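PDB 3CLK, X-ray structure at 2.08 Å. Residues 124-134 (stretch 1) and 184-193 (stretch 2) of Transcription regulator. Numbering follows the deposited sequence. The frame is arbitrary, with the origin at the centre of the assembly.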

ATOM      1  N   GLY B 124       6.829  -6.830  31.063  1.00 21.52           N
ATOM      2  CA  GLY B 124       6.705  -6.061  32.290  1.00 21.84           C
ATOM      3  C   GLY B 124       5.663  -4.958  32.365  1.00 21.66           C
ATOM      4  O   GLY B 124       5.467  -4.377  33.432  1.00 21.54           O
ATOM      5  N   HIS B 125       4.990  -4.668  31.252  1.00 20.28           N
ATOM      6  CA  HIS B 125       3.975  -3.612  31.213  1.00 18.27           C
ATOM      7  C   HIS B 125       2.646  -4.035  31.839  1.00 17.35           C
ATOM      8  O   HIS B 125       2.243  -5.184  31.729  1.00 15.39           O
ATOM      9  N   ARG B 126       1.963  -3.088  32.475  1.00 19.50           N
ATOM     10  CA  ARG B 126       0.662  -3.354  33.089  1.00 21.23           C
ATOM     11  C   ARG B 126      -0.339  -2.257  32.731  1.00 22.36           C
ATOM     12  O   ARG B 126      -1.546  -2.474  32.776  1.00 23.44           O
ATOM     13  N   GLN B 127       0.172  -1.077  32.387  1.00 22.34           N
ATOM     14  CA  GLN B 127      -0.672   0.041  31.984  1.00 22.96           C
ATOM     15  C   GLN B 127      -0.598   0.043  30.460  1.00 23.04           C
ATOM     16  O   GLN B 127       0.159   0.794  29.842  1.00 21.57           O
ATOM     17  N   ILE B 128      -1.408  -0.833  29.877  1.00 19.59           N
ATOM     18  CA  ILE B 128      -1.448  -1.067  28.441  1.00 17.41           C
ATOM     19  C   ILE B 128      -2.718  -0.556  27.769  1.00 18.36           C
ATOM     20  O   ILE B 128      -3.824  -0.937  28.154  1.00 17.89           O
ATOM     21  N   GLY B 129      -2.555   0.295  26.760  1.00 18.56           N
ATOM     22  CA  GLY B 129      -3.698   0.825  26.042  1.00 18.03           C
ATOM     23  C   GLY B 129      -3.831   0.170  24.679  1.00 18.93           C
ATOM     24  O   GLY B 129      -2.913  -0.517  24.226  1.00 17.36           O
ATOM     25  N   ILE B 130      -4.977   0.371  24.030  1.00 17.16           N
ATOM     26  CA  ILE B 130      -5.235  -0.185  22.704  1.00 17.36           C
ATOM     27  C   ILE B 130      -5.969   0.882  21.902  1.00 17.50           C
ATOM     28  O   ILE B 130      -6.962   1.464  22.372  1.00 17.61           O
ATOM     29  N   ALA B 131      -5.480   1.152  20.693  1.00 15.41           N
ATOM     30  CA  ALA B 131      -6.064   2.220  19.895  1.00 17.08           C
ATOM     31  C   ALA B 131      -6.349   1.954  18.429  1.00 17.39           C
ATOM     32  O   ALA B 131      -5.665   1.163  17.775  1.00 18.06           O
ATOM     33  N   GLY B 132      -7.367   2.661  17.934  1.00 18.20           N
ATOM     34  CA  GLY B 132      -7.763   2.583  16.541  1.00 19.05           C
ATOM     35  C   GLY B 132      -8.750   1.518  16.102  1.00 19.63           C
ATOM     36  O   GLY B 132      -9.156   1.507  14.944  1.00 17.76           O
ATOM     37  N   ILE B 133      -9.155   0.633  17.002  1.00 18.78           N
ATOM     38  CA  ILE B 133     -10.070  -0.441  16.618  1.00 20.44           C
ATOM     39  C   ILE B 133     -11.526  -0.021  16.455  1.00 18.37           C
ATOM     40  O   ILE B 133     -12.057   0.722  17.268  1.00 19.82           O
ATOM     41  N   ASP B 134     -12.161  -0.481  15.383  1.00 20.81           N
ATOM     42  CA  ASP B 134     -13.579  -0.193  15.173  1.00 24.34           C
ATOM     43  C   ASP B 134     -14.216  -1.300  16.001  1.00 23.98           C
ATOM     44  O   ASP B 134     -14.340  -2.445  15.561  1.00 24.89           O
ATOM     45  N   THR B 184       0.412  10.810  29.460  1.00 22.54           N
ATOM     46  CA  THR B 184      -0.257   9.533  29.669  1.00 22.05           C
ATOM     47  C   THR B 184       0.496   8.667  30.665  1.00 23.24           C
ATOM     48  O   THR B 184       1.720   8.746  30.769  1.00 23.33           O
ATOM     49  N   ASP B 185      -0.242   7.834  31.387  1.00 24.12           N
ATOM     50  CA  ASP B 185       0.360   6.934  32.363  1.00 24.42           C
ATOM     51  C   ASP B 185       0.584   5.577  31.708  1.00 22.30           C
ATOM     52  O   ASP B 185       1.098   4.654  32.336  1.00 20.78           O
ATOM     53  N   LEU B 186       0.189   5.457  30.443  1.00 18.75           N
ATOM     54  CA  LEU B 186       0.374   4.206  29.709  1.00 17.23           C
ATOM     55  C   LEU B 186       1.853   4.037  29.367  1.00 17.92           C
ATOM     56  O   LEU B 186       2.552   5.016  29.127  1.00 17.63           O
ATOM     57  N   THR B 187       2.326   2.797  29.348  1.00 16.15           N
ATOM     58  CA  THR B 187       3.713   2.534  28.998  1.00 17.24           C
ATOM     59  C   THR B 187       3.742   1.626  27.780  1.00 16.31           C
ATOM     60  O   THR B 187       4.781   1.421  27.179  1.00 17.59           O
ATOM     61  N   GLY B 188       2.581   1.090  27.424  1.00 16.90           N
ATOM     62  CA  GLY B 188       2.484   0.226  26.266  1.00 16.96           C
ATOM     63  C   GLY B 188       1.179   0.477  25.536  1.00 15.88           C
ATOM     64  O   GLY B 188       0.149   0.720  26.167  1.00 18.01           O
ATOM     65  N   ILE B 189       1.220   0.432  24.210  1.00 15.36           N
ATOM     66  CA  ILE B 189       0.022   0.638  23.397  1.00 15.94           C
ATOM     67  C   ILE B 189      -0.016  -0.343  22.231  1.00 15.71           C
ATOM     68  O   ILE B 189       0.992  -0.567  21.553  1.00 14.32           O
ATOM     69  N   ILE B 190      -1.183  -0.945  22.033  1.00 14.75           N
ATOM     70  CA  ILE B 190      -1.403  -1.887  20.952  1.00 14.11           C
ATOM     71  C   ILE B 190      -2.116  -1.113  19.853  1.00 13.89           C
ATOM     72  O   ILE B 190      -3.139  -0.462  20.099  1.00 15.22           O
ATOM     73  N   ALA B 191      -1.568  -1.164  18.648  1.00 12.97           N
ATOM     74  CA  ALA B 191      -2.166  -0.449  17.526  1.00 15.27           C
ATOM     75  C   ALA B 191      -3.040  -1.385  16.711  1.00 13.11           C
ATOM     76  O   ALA B 191      -2.668  -2.529  16.457  1.00 13.74           O
ATOM     77  N   ALA B 192      -4.198  -0.879  16.302  1.00 13.60           N
ATOM     78  CA  ALA B 192      -5.159  -1.654  15.522  1.00 15.56           C
ATOM     79  C   ALA B 192      -4.621  -2.103  14.173  1.00 14.16           C
ATOM     80  O   ALA B 192      -5.116  -3.066  13.601  1.00 15.81           O
ATOM     81  N   SER B 193      -3.612  -1.398  13.664  1.00 14.05           N
ATOM     82  CA  SER B 193      -3.023  -1.714  12.368  1.00 14.02           C
ATOM     83  C   SER B 193      -1.657  -1.040  12.255  1.00 14.49           C
ATOM     84  O   SER B 193      -1.310  -0.184  13.075  1.00 14.35           O
TER

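A short, almost linear hydrogen bond between two side chains is the most distinctive feature of this contact: H125 ND1 lies 2.6 Å from T187 OG1, at the edge of the imidazole and near its plane. Either atom could be the donor. Both CA-to-CB bonds point toward the opposing stretch, and the m rotamer of H125 (chi2 -83°) and the p rotamer of T187 bring the two polar atoms together just before the paired strands begin. The histidine is buried, yet its other nitrogen, NE2, is satisfied elsewhere in the structure. Water 1 extends the link, lying 2.9 Å from T187 OG1 and accepting a hydrogen bond from R126 N at 3.0 Å, so that it joins the threonine side chain to the first stretch by a second route. R126 itself, in the m rotamer, points away.

The example illustrates a general principle: in parallel strand pairing the backbone sets the register, and side chains must fit the space it leaves. Here G129 N donates to G188 O and I190 N to G129 O, both at 2.8 Å, and A131 N donates to I190 O at 2.9 Å. In this register, with side chains alternating along each strand, I128, I130 and I190 project from the same face of the sheet. I128 and I190 are both m at chi1 and t at chi2, and I128 CG2 comes within 4.2 Å of I190 CG1; I130, t at both angles, places CG1 4.0 Å from I190 CB. I190 thus packs against both isoleucines of the first strand.

On the other face, the lack of a side chain is itself a packing element. L186 (m, t) starts sideways, but its end comes nearer, and CD2 reaches 3.7 Å from G129 N. A CB on G129 would lie only 2.6 Å from L186 CD1, a clash, so the leucine occupies space that glycine leaves free. I189 (m, t) and the small A131 also project from this face.

Beyond the strand pairing, A192 points toward the first stretch, and its CB sits 3.4 Å from G132 C and 3.5 Å from I133 CG1. I133 is m at chi1 and t at chi2. A CB on G132 would be tight against that methyl, and the backbone angles of G132 independently call for glycine.

At the other end, Q127 (m, t) points toward D185, whose p rotamer brings its end nearer. Q127 NE2 lies 2.8 Å from D185 OD2, but the angle is poor for a hydrogen bond: closeness alone does not make a polar partnership.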

ATOM      1  CB  HIS B 125       3.717  -3.193  29.756  1.00 17.73           C
ATOM      2  CG  HIS B 125       4.922  -2.625  29.069  1.00 17.58           C
ATOM      3  ND1 HIS B 125       5.297  -1.303  29.193  1.00 14.50           N
ATOM      4  CD2 HIS B 125       5.876  -3.216  28.308  1.00 15.73           C
ATOM      5  CE1 HIS B 125       6.430  -1.107  28.541  1.00 16.49           C
ATOM      6  NE2 HIS B 125       6.804  -2.252  27.996  1.00 18.43           N
ATOM      7  CB  ARG B 126       0.793  -3.481  34.611  1.00 21.07           C
ATOM      8  CG  ARG B 126       1.459  -4.780  35.059  1.00 22.24           C
ATOM      9  CD  ARG B 126       1.445  -4.911  36.581  1.00 23.40           C
ATOM     10  NE  ARG B 126       0.092  -5.012  37.128  1.00 20.80           N
ATOM     11  CZ  ARG B 126      -0.688  -6.084  37.028  1.00 21.05           C
ATOM     12  NH1 ARG B 126      -0.259  -7.169  36.398  1.00 22.19           N
ATOM     13  NH2 ARG B 126      -1.903  -6.069  37.564  1.00 22.79           N
ATOM     14  CB  GLN B 127      -0.137   1.343  32.582  1.00 26.94           C
ATOM     15  CG  GLN B 127      -0.107   1.295  34.112  1.00 32.07           C
ATOM     16  CD  GLN B 127       0.065   2.654  34.743  1.00 36.30           C
ATOM     17  OE1 GLN B 127       1.159   3.227  34.739  1.00 37.96           O
ATOM     18  NE2 GLN B 127      -1.024   3.189  35.285  1.00 37.43           N
ATOM     19  CB  ILE B 128      -1.336  -2.582  28.189  1.00 16.21           C
ATOM     20  CG1 ILE B 128      -0.111  -3.134  28.925  1.00 16.94           C
ATOM     21  CG2 ILE B 128      -1.281  -2.875  26.699  1.00 18.01           C
ATOM     22  CD1 ILE B 128       0.072  -4.645  28.786  1.00 17.03           C
ATOM     23  CB  ILE B 130      -6.057  -1.493  22.787  1.00 18.25           C
ATOM     24  CG1 ILE B 130      -6.185  -2.106  21.394  1.00 17.68           C
ATOM     25  CG2 ILE B 130      -7.427  -1.232  23.420  1.00 19.01           C
ATOM     26  CD1 ILE B 130      -6.519  -3.577  21.413  1.00 15.23           C
ATOM     27  CB  ALA B 131      -5.180   3.452  20.002  1.00 17.91           C
ATOM     28  CB  ILE B 133     -10.014  -1.609  17.630  1.00 19.89           C
ATOM     29  CG1 ILE B 133      -8.618  -2.232  17.623  1.00 23.10           C
ATOM     30  CG2 ILE B 133     -11.060  -2.655  17.280  1.00 22.94           C
ATOM     31  CD1 ILE B 133      -8.467  -3.420  18.539  1.00 25.03           C
ATOM     32  CB  ASP B 134     -13.953  -0.315  13.690  1.00 25.59           C
ATOM     33  CG  ASP B 134     -15.412   0.053  13.416  1.00 29.80           C
ATOM     34  OD1 ASP B 134     -16.163   0.322  14.378  1.00 26.66           O
ATOM     35  OD2 ASP B 134     -15.807   0.066  12.228  1.00 32.38           O
ATOM     36  CB  THR B 184      -0.386   8.729  28.360  1.00 20.84           C
ATOM     37  OG1 THR B 184      -1.088   7.512  28.625  1.00 19.12           O
ATOM     38  CG2 THR B 184       0.983   8.388  27.785  1.00 17.84           C
ATOM     39  CB  ASP B 185      -0.552   6.785  33.586  1.00 31.14           C
ATOM     40  CG  ASP B 185      -1.911   6.207  33.232  1.00 36.49           C
ATOM     41  OD1 ASP B 185      -2.579   6.763  32.331  1.00 40.94           O
ATOM     42  OD2 ASP B 185      -2.314   5.199  33.853  1.00 40.90           O
ATOM     43  CB  LEU B 186      -0.431   4.225  28.406  1.00 16.94           C
ATOM     44  CG  LEU B 186      -1.958   4.265  28.529  1.00 18.49           C
ATOM     45  CD1 LEU B 186      -2.593   4.355  27.146  1.00 13.62           C
ATOM     46  CD2 LEU B 186      -2.432   3.014  29.258  1.00 16.89           C
ATOM     47  CB  THR B 187       4.469   1.843  30.125  1.00 16.73           C
ATOM     48  OG1 THR B 187       3.898   0.551  30.351  1.00 20.38           O
ATOM     49  CG2 THR B 187       4.403   2.675  31.391  1.00 20.05           C
ATOM     50  CB  ILE B 189      -0.033   2.072  22.835  1.00 14.67           C
ATOM     51  CG1 ILE B 189      -0.154   3.077  23.984  1.00 14.21           C
ATOM     52  CG2 ILE B 189      -1.217   2.224  21.877  1.00 14.22           C
ATOM     53  CD1 ILE B 189      -0.050   4.527  23.526  1.00 15.53           C
ATOM     54  CB  ILE B 190      -2.291  -3.057  21.413  1.00 14.21           C
ATOM     55  CG1 ILE B 190      -1.597  -3.797  22.567  1.00 16.69           C
ATOM     56  CG2 ILE B 190      -2.570  -4.000  20.248  1.00 11.92           C
ATOM     57  CD1 ILE B 190      -2.355  -4.977  23.073  1.00 17.78           C
ATOM     58  CB  ALA B 191      -1.076   0.166  16.647  1.00 14.29           C
ATOM     59  CB  ALA B 192      -6.448  -0.828  15.318  1.00 12.86           C
ATOM     60  CB  SER B 193      -3.927  -1.202  11.234  1.00 16.11           C
ATOM     61  OG  SER B 193      -3.815   0.209  11.088  1.00 15.19           O
TER
HETATM   62  O   HOH W   1       3.103  -0.382  33.006  1.00 17.81           O